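Local coordinates for CIR protein (Plasmodium chabaudi chabaudi, PDB 6ZYV) that is of uncertain function but, as a variant antigen of the Plasmodium-interspersed repeat family, probably presents its helical ectodomain at the surface of infected red blood cells, at residues A[190-195]-A[235-240]. The protein carries 5 engineered substitutions. Residues are numbered along the deposited sequence; the frame is centred on the assembly and turned at random.
Sequences DEYQKF and PPLPTT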
ATOM      1  N   ASP A 190      -5.983  16.760 -11.180  1.00 48.58           N
ATOM      2  CA  ASP A 190      -6.988  17.685 -10.642  1.00 50.12           C
ATOM      3  C   ASP A 190      -7.478  17.191  -9.269  1.00 49.89           C
ATOM      4  O   ASP A 190      -7.647  17.984  -8.361  1.00 50.31           O
ATOM      5  CB  ASP A 190      -8.184  17.814 -11.601  1.00 53.35           C
ATOM      6  CG  ASP A 190      -7.895  18.594 -12.880  1.00 61.62           C
ATOM      7  OD1 ASP A 190      -6.812  19.211 -12.975  1.00 62.46           O
ATOM      8  OD2 ASP A 190      -8.755  18.587 -13.785  1.00 66.64           O
ATOM      9  N   GLU A 191      -7.684  15.880  -9.125  1.00 49.22           N
ATOM     10  CA  GLU A 191      -8.120  15.259  -7.878  1.00 49.14           C
ATOM     11  C   GLU A 191      -7.039  15.428  -6.790  1.00 48.13           C
ATOM     12  O   GLU A 191      -7.354  15.716  -5.640  1.00 48.21           O
ATOM     13  CB  GLU A 191      -8.410  13.770  -8.115  1.00 50.31           C
ATOM     14  CG  GLU A 191      -9.007  13.075  -6.906  1.00 56.73           C
ATOM     15  CD  GLU A 191      -9.100  11.558  -6.992  1.00 64.43           C
ATOM     16  OE1 GLU A 191      -8.674  10.992  -8.026  1.00 64.68           O
ATOM     17  OE2 GLU A 191      -9.591  10.931  -6.021  1.00 68.76           O
ATOM     18  N   TYR A 192      -5.774  15.284  -7.175  1.00 46.74           N
ATOM     19  CA  TYR A 192      -4.661  15.461  -6.263  1.00 45.94           C
ATOM     20  C   TYR A 192      -4.499  16.961  -5.863  1.00 46.70           C
ATOM     21  O   TYR A 192      -4.284  17.261  -4.683  1.00 46.07           O
ATOM     22  CB  TYR A 192      -3.391  14.907  -6.895  1.00 44.65           C
ATOM     23  CG  TYR A 192      -2.183  15.132  -6.024  1.00 44.28           C
ATOM     24  CD1 TYR A 192      -2.090  14.550  -4.764  1.00 44.04           C
ATOM     25  CD2 TYR A 192      -1.152  15.966  -6.435  1.00 44.86           C
ATOM     26  CE1 TYR A 192      -0.995  14.777  -3.948  1.00 44.13           C
ATOM     27  CE2 TYR A 192      -0.038  16.178  -5.639  1.00 45.27           C
ATOM     28  CZ  TYR A 192       0.038  15.579  -4.393  1.00 45.05           C
ATOM     29  OH  TYR A 192       1.104  15.859  -3.573  1.00 45.54           O
ATOM     30  N   GLN A 193      -4.668  17.893  -6.821  1.00 47.17           N
ATOM     31  CA  GLN A 193      -4.601  19.328  -6.536  1.00 48.82           C
ATOM     32  C   GLN A 193      -5.702  19.708  -5.535  1.00 50.33           C
ATOM     33  O   GLN A 193      -5.440  20.449  -4.600  1.00 51.33           O
ATOM     34  CB  GLN A 193      -4.762  20.155  -7.828  1.00 50.53           C
ATOM     35  CG  GLN A 193      -4.684  21.675  -7.613  1.00 51.83           C
ATOM     36  CD  GLN A 193      -3.313  22.106  -7.149  1.00 53.58           C
ATOM     37  OE1 GLN A 193      -2.371  22.207  -7.937  1.00 54.80           O
ATOM     38  NE2 GLN A 193      -3.162  22.368  -5.851  1.00 53.33           N
ATOM     39  N   LYS A 194      -6.905  19.131  -5.690  1.00 50.61           N
ATOM     40  CA  LYS A 194      -8.020  19.344  -4.785  1.00 51.49           C
ATOM     41  C   LYS A 194      -7.698  18.767  -3.401  1.00 51.11           C
ATOM     42  O   LYS A 194      -8.051  19.377  -2.400  1.00 52.66           O
ATOM     43  CB  LYS A 194      -9.314  18.752  -5.350  1.00 54.57           C
ATOM     44  CG  LYS A 194     -10.537  19.076  -4.507  1.00 61.17           C
ATOM     45  CD  LYS A 194     -11.857  18.823  -5.250  1.00 68.01           C
ATOM     46  CE  LYS A 194     -13.070  19.088  -4.383  1.00 72.13           C
ATOM     47  NZ  LYS A 194     -13.273  18.003  -3.392  1.00 74.40           N
ATOM     48  N   PHE A 195      -7.009  17.626  -3.336  1.00 48.85           N
ATOM     49  CA  PHE A 195      -6.598  17.027  -2.068  1.00 47.32           C
ATOM     50  C   PHE A 195      -5.636  17.991  -1.301  1.00 48.12           C
ATOM     51  O   PHE A 195      -5.772  18.160  -0.094  1.00 48.83           O
ATOM     52  CB  PHE A 195      -5.957  15.645  -2.315  1.00 44.85           C
ATOM     53  CG  PHE A 195      -5.075  15.133  -1.201  1.00 43.35           C
ATOM     54  CD1 PHE A 195      -5.626  14.566  -0.061  1.00 43.52           C
ATOM     55  CD2 PHE A 195      -3.698  15.262  -1.277  1.00 42.53           C
ATOM     56  CE1 PHE A 195      -4.817  14.150   0.977  1.00 43.38           C
ATOM     57  CE2 PHE A 195      -2.885  14.853  -0.235  1.00 42.26           C
ATOM     58  CZ  PHE A 195      -3.442  14.295   0.881  1.00 42.04           C
ATOM     59  N   PRO A 235       0.015  16.044 -18.121  1.00 51.03           N
ATOM     60  CA  PRO A 235       0.236  17.155 -17.196  1.00 51.10           C
ATOM     61  C   PRO A 235       1.211  16.746 -16.082  1.00 51.08           C
ATOM     62  O   PRO A 235       1.287  15.574 -15.700  1.00 51.56           O
ATOM     63  CB  PRO A 235      -1.179  17.431 -16.639  1.00 51.45           C
ATOM     64  CG  PRO A 235      -1.853  16.120 -16.702  1.00 51.66           C
ATOM     65  CD  PRO A 235      -1.318  15.435 -17.929  1.00 50.20           C
ATOM     66  N   PRO A 236       1.974  17.710 -15.552  1.00 50.31           N
ATOM     67  CA  PRO A 236       2.869  17.388 -14.433  1.00 49.46           C
ATOM     68  C   PRO A 236       2.087  17.256 -13.119  1.00 48.90           C
ATOM     69  O   PRO A 236       1.009  17.828 -12.964  1.00 49.34           O
ATOM     70  CB  PRO A 236       3.809  18.590 -14.381  1.00 50.60           C
ATOM     71  CG  PRO A 236       2.956  19.746 -14.875  1.00 51.78           C
ATOM     72  CD  PRO A 236       1.983  19.156 -15.875  1.00 50.40           C
ATOM     73  N   LEU A 237       2.633  16.503 -12.171  1.00 48.18           N
ATOM     74  CA  LEU A 237       2.003  16.333 -10.875  1.00 48.61           C
ATOM     75  C   LEU A 237       2.088  17.656 -10.106  1.00 49.55           C
ATOM     76  O   LEU A 237       3.164  18.246 -10.042  1.00 49.46           O
ATOM     77  CB  LEU A 237       2.717  15.237 -10.084  1.00 48.79           C
ATOM     78  CG  LEU A 237       2.010  14.839  -8.797  1.00 50.54           C
ATOM     79  CD1 LEU A 237       0.797  13.998  -9.090  1.00 50.60           C
ATOM     80  CD2 LEU A 237       2.944  14.122  -7.867  1.00 51.08           C
ATOM     81  N   PRO A 238       0.953  18.142  -9.553  1.00 49.54           N
ATOM     82  CA  PRO A 238       0.967  19.387  -8.763  1.00 49.92           C
ATOM     83  C   PRO A 238       2.045  19.430  -7.666  1.00 50.44           C
ATOM     84  O   PRO A 238       2.339  18.404  -7.057  1.00 50.39           O
ATOM     85  CB  PRO A 238      -0.429  19.420  -8.150  1.00 50.47           C
ATOM     86  CG  PRO A 238      -1.264  18.612  -9.081  1.00 50.87           C
ATOM     87  CD  PRO A 238      -0.390  17.541  -9.600  1.00 48.87           C
ATOM     88  N   THR A 239       2.690  20.594  -7.465  1.00 50.75           N
ATOM     89  CA  THR A 239       3.780  20.696  -6.487  1.00 51.82           C
ATOM     90  C   THR A 239       3.394  21.346  -5.168  1.00 52.71           C
ATOM     91  O   THR A 239       4.130  21.212  -4.188  1.00 52.55           O
ATOM     92  CB  THR A 239       4.998  21.427  -7.083  1.00 54.23           C
ATOM     93  OG1 THR A 239       4.671  22.793  -7.297  1.00 56.80           O
ATOM     94  CG2 THR A 239       5.480  20.819  -8.373  1.00 55.04           C
ATOM     95  N   THR A 240       2.293  22.104  -5.143  1.00 53.67           N
ATOM     96  CA  THR A 240       1.897  22.840  -3.951  1.00 55.57           C
ATOM     97  C   THR A 240       0.392  23.063  -3.896  1.00 57.35           C
ATOM     98  O   THR A 240      -0.291  22.900  -4.908  1.00 57.49           O
ATOM     99  CB  THR A 240       2.635  24.215  -3.963  1.00 57.91           C
ATOM    100  OG1 THR A 240       2.185  25.014  -2.869  1.00 61.31           O
ATOM    101  CG2 THR A 240       2.402  24.994  -5.247  1.00 57.88           C
TER
HETATM  102  O   HOH W   1       2.984  17.483  -4.459  1.00 53.69           O
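Tyr-192 and Gln-193 both reach Pro-238 with CG anti to the backbone N (chi1 -179° in Gln-193), and a bend at chi2 (66°) turns CD of Gln-193 back beside the proline ring. In this all-helical PIR ectodomain, the proline-rich chain that follows helix 213-226 is packed against helix 181-198, near the end of the modelled chain. The apolar evidence centres on one ring carbon: Tyr-192 CD2 lies 3.6 Å from Pro-238 CD and 3.8 Å from Leu-237 CD1, the leucine side chain crossing the tyrosine at about a right angle. Leu-212 and Leu-215 also touch the buried ring. The phenol's polar end is held by Tyr-208 OH and by a water 2.6 Å from Tyr-192 OH; that water donates to Pro-238 O, which itself sits in the ring plane at the edge. Gln-193 crosses Pro-238 obliquely, OE1 coming 3.4 Å from Pro-238 CB. Its amide nitrogen serves two acceptors, Asn-197 OD1 on the same helix and Thr-240 O. Gln-193 NE2 lies 3.1 Å from Thr-240 O in a nearly straight bond (N-H...O 169°) that meets a lone pair in the carbonyl plane.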